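Local coordinates for protein acidocalcisomal pyrophosphatase (Trypanosoma cruzi, PDB 5CUV) that probably hydrolyses inorganic diphosphate to phosphate in acidocalcisomes, with magnesium ions as cofactor, at residues L211-T214 with S218-M221; L316-M321 with M327-I332. All coordinates share one frame; numbering follows the deposited sequence.

Overall arrangement
Interaction 1 comes first along the chain: a short strand, 212-213, and the loop that follows it, before strand 224-228, meet beside a bound D-malate. Interaction 2 comes later and lies within the pyrophosphatase domain, where strands 310-323 and 326-335 form a hairpin. The two centres are about 25 Å apart and the nearest atoms about 10 Å, so they do not touch. Strand 224-228 pairs with strand 310-323, so the loop of interaction 1 runs on into the mixed sheet that holds interaction 2. Interaction 1 belongs to the malate pocket at a subunit interface, whereas interaction 2 supplies one of the aspartates of the magnesium site.

Interaction 1: L211-T214 with S218-M221; sequences LVRT and SLPM. With MLT (D-malate), chain C.
Arg-213 reaches from its strand to the 218-221 loop, and its side chain carries nearly the whole contact. At CB the chain sets off toward the loop with CG anti to the backbone N (chi1 -177°) and stays extended as far as NE, so the head group spans the gap between backbones whose closest CA atoms, those of Arg-213 and Met-221, are 9.5 Å apart. CD is the first atom to meet the loop, 4.0 Å from CG of Met-221, a selenomethionine in this model. The same methylene comes within 3.6 Å of Arg-213 NE and lies over one face of the guanidinium, near its margin rather than its centre, the two side chains running antiparallel past one another. CZ comes obliquely to within 3.5 Å of Leu-219 O, and both terminal nitrogens converge on that one oxygen: NH1 and NH2 of Arg-213 each lie 3.1 Å from Leu-219 O. Both hydrogen bonds are weak, bent to about 130° at the hydrogen. NH1 has stronger company elsewhere, a hydrogen bond to OE1 of Gln-167 of a second subunit. At the edge of the guanidinium is a malate carboxylate, with O2 3.5 Å from Arg-213 NH2, near but not bonded. Leu-219 meets the other end of the ligand, its CD1 branch lying 3.5 Å from malate O5. Malate is also hydrogen-bonded to Asn-222 N and Arg-223 NH1. Val-212 and Arg-213 pair in a parallel ladder with a strand of the second subunit, carrying the sheet across the interface. Together the strand and loop form one side of an anion-binding pocket, in which an arginine lies between a backbone carbonyl, a bound dicarboxylate and the neighbouring subunit.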
loop_
_atom_site.group_PDB
_atom_site.type_symbol
_atom_site.label_atom_id
_atom_site.label_comp_id
_atom_site.label_asym_id
_atom_site.label_seq_id
_atom_site.Cartn_x
_atom_site.Cartn_y
_atom_site.Cartn_z
ATOM N N LEU A 211 -0.139 -17.398 20.761
ATOM C CA LEU A 211 -0.638 -18.463 21.584
ATOM C C LEU A 211 -1.492 -19.381 20.758
ATOM O O LEU A 211 -1.410 -20.618 20.895
ATOM C CB LEU A 211 -1.463 -17.878 22.702
ATOM C CG LEU A 211 -1.766 -18.813 23.888
ATOM C CD1 LEU A 211 -0.475 -19.311 24.573
ATOM C CD2 LEU A 211 -2.662 -18.024 24.878
ATOM N N VAL A 212 -2.311 -18.787 19.896
ATOM C CA VAL A 212 -3.153 -19.562 18.981
ATOM C C VAL A 212 -2.956 -18.863 17.658
ATOM O O VAL A 212 -3.525 -17.791 17.413
ATOM C CB VAL A 212 -4.671 -19.553 19.407
ATOM C CG1 VAL A 212 -5.526 -20.243 18.392
ATOM C CG2 VAL A 212 -4.827 -20.275 20.727
ATOM N N ARG A 213 -2.126 -19.468 16.816
ATOM C CA ARG A 213 -1.787 -18.914 15.532
ATOM C C ARG A 213 -2.911 -19.101 14.526
ATOM O O ARG A 213 -3.240 -20.236 14.201
ATOM C CB ARG A 213 -0.526 -19.578 15.039
ATOM C CG ARG A 213 -0.027 -19.043 13.728
ATOM C CD ARG A 213 1.406 -19.468 13.488
ATOM N NE ARG A 213 1.991 -18.648 12.437
ATOM C CZ ARG A 213 1.932 -18.931 11.144
ATOM N NH1 ARG A 213 1.317 -20.038 10.711
ATOM N NH2 ARG A 213 2.463 -18.070 10.292
ATOM N N THR A 214 -3.458 -18.003 14.008
ATOM C CA THR A 214 -4.560 -18.065 13.070
ATOM C C THR A 214 -4.197 -18.013 11.596
ATOM O O THR A 214 -4.982 -18.440 10.763
ATOM C CB THR A 214 -5.610 -16.948 13.370
ATOM O OG1 THR A 214 -4.988 -15.663 13.316
ATOM C CG2 THR A 214 -6.195 -17.118 14.744
ATOM N N SER A 218 -0.404 -23.350 6.222
ATOM C CA SER A 218 0.369 -23.461 5.017
ATOM C C SER A 218 1.449 -22.351 4.973
ATOM O O SER A 218 2.382 -22.449 4.180
ATOM C CB SER A 218 -0.534 -23.343 3.805
ATOM O OG SER A 218 -0.637 -21.984 3.420
ATOM N N LEU A 219 1.327 -21.318 5.820
ATOM C CA LEU A 219 2.290 -20.195 5.835
ATOM C C LEU A 219 3.329 -20.343 6.933
ATOM O O LEU A 219 3.020 -20.253 8.101
ATOM C CB LEU A 219 1.550 -18.872 6.025
ATOM C CG LEU A 219 2.442 -17.652 6.097
ATOM C CD1 LEU A 219 3.015 -17.358 4.708
ATOM C CD2 LEU A 219 1.632 -16.471 6.582
ATOM N N PRO A 220 4.586 -20.542 6.567
ATOM C CA PRO A 220 5.580 -20.701 7.637
ATOM C C PRO A 220 5.737 -19.491 8.538
ATOM O O PRO A 220 5.440 -18.400 8.121
ATOM C CB PRO A 220 6.864 -21.048 6.867
ATOM C CG PRO A 220 6.340 -21.629 5.568
ATOM C CD PRO A 220 5.205 -20.700 5.249
HETATM N N MSE A 221 6.217 -19.717 9.755
HETATM C CA MSE A 221 6.429 -18.668 10.735
HETATM C C MSE A 221 7.651 -17.806 10.457
HETATM O O MSE A 221 8.774 -18.277 10.277
HETATM C CB MSE A 221 6.580 -19.300 12.117
HETATM C CG MSE A 221 5.303 -19.938 12.639
HETATM SE SE MSE A 221 5.490 -20.818 14.333
HETATM C CE MSE A 221 5.662 -19.231 15.453
HETATM C C1 MLT C . 4.142 -14.802 11.159
HETATM O O1 MLT C . 3.224 -14.538 11.941
HETATM O O2 MLT C . 4.888 -15.740 11.404
HETATM C C2 MLT C . 4.351 -13.968 9.900
HETATM O O3 MLT C . 3.381 -12.920 9.751
HETATM C C3 MLT C . 4.429 -14.870 8.647
HETATM C C4 MLT C . 4.574 -14.036 7.365
HETATM O O4 MLT C . 4.587 -12.827 7.406
HETATM O O5 MLT C . 4.679 -14.646 6.174
#

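Interaction 2: L316-M321 with M327-I332; sequences LGILGM and MDWKVI. With MG (magnesium ion), chain D.
Ile-332 O is gripped by two backbone amides, Leu-316 N at 2.8 Å and Gly-317 N at 3.2 Å. Both residues face Ile-332, which makes this a classic beta bulge. Beyond it Leu-319 and Lys-330 form a hydrogen-bonded antiparallel pair, Leu-319 N to Lys-330 O and Lys-330 N to Leu-319 O both 3.1 Å. On the face bearing Ile-318, Trp-329 and Val-331, Ile-318 CD1 sits 3.7 Å from Trp-329 CB, and CG1, anti to the backbone N (chi1 -164°), carries it there. The indole also touches Gly-320 obliquely, with Trp-329 CE3 3.6 Å from Gly-320 CA. Met-327 CG, on the same strand, sits over one face of the ring near its margin. On the other face of the sheet Asp-328 OD1 binds the magnesium ion at 2.5 Å, while Lys-330 NZ forms a salt bridge to Asp-328 OD2, 2.8 Å away. NZ also pairs with Asp-296, another magnesium ligand, and hydrogen-bonds to Tyr-270, so the lysine probably steadies the carboxylates of the site. Helix 388-412 packs against Ile-318, Trp-329 and Val-331, helix 357-367 against Leu-319, Met-321 and Lys-330, and strand 296-299 runs parallel alongside strand 326-335.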
loop_
_atom_site.group_PDB
_atom_site.type_symbol
_atom_site.label_atom_id
_atom_site.label_comp_id
_atom_site.label_asym_id
_atom_site.label_seq_id
_atom_site.Cartn_x
_atom_site.Cartn_y
_atom_site.Cartn_z
ATOM N N LEU A 316 14.493 -11.998 5.775
ATOM C CA LEU A 316 14.543 -12.267 4.350
ATOM C C LEU A 316 15.793 -12.973 3.901
ATOM O O LEU A 316 15.760 -13.665 2.903
ATOM C CB LEU A 316 14.427 -10.980 3.565
ATOM C CG LEU A 316 13.116 -10.266 3.891
ATOM C CD1 LEU A 316 13.268 -8.759 3.526
ATOM C CD2 LEU A 316 11.879 -11.009 3.174
ATOM N N GLY A 317 16.909 -12.787 4.597
ATOM C CA GLY A 317 18.118 -13.459 4.162
ATOM C C GLY A 317 19.275 -13.082 5.070
ATOM O O GLY A 317 19.090 -12.543 6.175
ATOM N N ILE A 318 20.496 -13.308 4.610
ATOM C CA ILE A 318 21.573 -12.952 5.485
ATOM C C ILE A 318 22.769 -12.807 4.605
ATOM O O ILE A 318 22.814 -13.420 3.513
ATOM C CB ILE A 318 21.736 -14.055 6.552
ATOM C CG1 ILE A 318 22.584 -13.555 7.725
ATOM C CG2 ILE A 318 22.241 -15.336 5.897
ATOM C CD1 ILE A 318 22.535 -14.540 8.968
ATOM N N LEU A 319 23.699 -11.963 5.066
ATOM C CA LEU A 319 24.942 -11.662 4.393
ATOM C C LEU A 319 26.113 -11.960 5.396
ATOM O O LEU A 319 26.094 -11.471 6.539
ATOM C CB LEU A 319 24.928 -10.186 3.984
ATOM C CG LEU A 319 26.178 -9.695 3.243
ATOM C CD1 LEU A 319 26.115 -10.116 1.740
ATOM C CD2 LEU A 319 26.279 -8.197 3.367
ATOM N N GLY A 320 27.109 -12.772 5.010
ATOM C CA GLY A 320 28.194 -13.074 5.931
ATOM C C GLY A 320 29.459 -12.254 5.673
ATOM O O GLY A 320 30.126 -12.423 4.633
HETATM N N MSE A 321 29.813 -11.380 6.603
HETATM C CA MSE A 321 30.993 -10.564 6.433
HETATM C C MSE A 321 32.041 -11.054 7.416
HETATM O O MSE A 321 31.701 -11.615 8.482
HETATM C CB MSE A 321 30.675 -9.088 6.669
HETATM C CG MSE A 321 31.896 -8.184 6.613
HETATM SE SE MSE A 321 31.515 -6.319 6.846
HETATM C CE MSE A 321 31.130 -6.351 8.758
HETATM N N MSE A 327 33.360 -14.239 12.263
HETATM C CA MSE A 327 32.188 -14.292 11.394
HETATM C C MSE A 327 31.293 -13.244 11.938
HETATM O O MSE A 327 31.059 -13.196 13.119
HETATM C CB MSE A 327 31.528 -15.669 11.425
HETATM C CG MSE A 327 30.340 -15.797 10.486
HETATM SE SE MSE A 327 30.785 -15.686 8.624
HETATM C CE MSE A 327 31.573 -17.458 8.421
ATOM N N ASP A 328 30.763 -12.410 11.072
ATOM C CA ASP A 328 29.887 -11.345 11.523
ATOM C C ASP A 328 28.660 -11.200 10.600
ATOM O O ASP A 328 28.595 -10.372 9.706
ATOM C CB ASP A 328 30.760 -10.083 11.612
ATOM C CG ASP A 328 29.967 -8.801 11.844
ATOM O OD1 ASP A 328 28.970 -8.848 12.631
ATOM O OD2 ASP A 328 30.403 -7.750 11.247
ATOM N N TRP A 329 27.722 -12.102 10.830
ATOM C CA TRP A 329 26.462 -12.173 10.122
ATOM C C TRP A 329 25.634 -10.882 10.276
ATOM O O TRP A 329 25.634 -10.196 11.290
ATOM C CB TRP A 329 25.607 -13.338 10.652
ATOM C CG TRP A 329 26.127 -14.780 10.430
ATOM C CD1 TRP A 329 26.584 -15.652 11.401
ATOM C CD2 TRP A 329 26.289 -15.482 9.164
ATOM N NE1 TRP A 329 27.017 -16.807 10.825
ATOM C CE2 TRP A 329 26.864 -16.743 9.461
ATOM C CE3 TRP A 329 26.007 -15.163 7.827
ATOM C CZ2 TRP A 329 27.178 -17.695 8.465
ATOM C CZ3 TRP A 329 26.316 -16.122 6.833
ATOM C CH2 TRP A 329 26.902 -17.375 7.171
ATOM N N LYS A 330 24.912 -10.556 9.232
ATOM C CA LYS A 330 24.050 -9.409 9.234
ATOM C C LYS A 330 22.743 -9.947 8.651
ATOM O O LYS A 330 22.675 -10.260 7.457
ATOM C CB LYS A 330 24.696 -8.327 8.382
ATOM C CG LYS A 330 26.083 -8.040 8.925
ATOM C CD LYS A 330 26.402 -6.607 9.076
ATOM C CE LYS A 330 27.782 -6.474 9.694
ATOM N NZ LYS A 330 27.815 -6.567 11.172
ATOM N N VAL A 331 21.744 -10.140 9.525
ATOM C CA VAL A 331 20.440 -10.635 9.082
ATOM C C VAL A 331 19.737 -9.509 8.353
ATOM O O VAL A 331 19.708 -8.375 8.843
ATOM C CB VAL A 331 19.544 -11.061 10.264
ATOM C CG1 VAL A 331 18.087 -11.297 9.818
ATOM C CG2 VAL A 331 20.062 -12.286 10.834
ATOM N N ILE A 332 19.207 -9.808 7.181
ATOM C CA ILE A 332 18.465 -8.814 6.415
ATOM C C ILE A 332 17.000 -9.078 6.715
ATOM O O ILE A 332 16.518 -10.176 6.483
ATOM C CB ILE A 332 18.667 -8.986 4.893
ATOM C CG1 ILE A 332 20.153 -9.093 4.570
ATOM C CG2 ILE A 332 18.026 -7.858 4.177
ATOM C CD1 ILE A 332 20.915 -7.864 4.987
HETATM MG MG MG D . 28.070 -8.877 14.925
#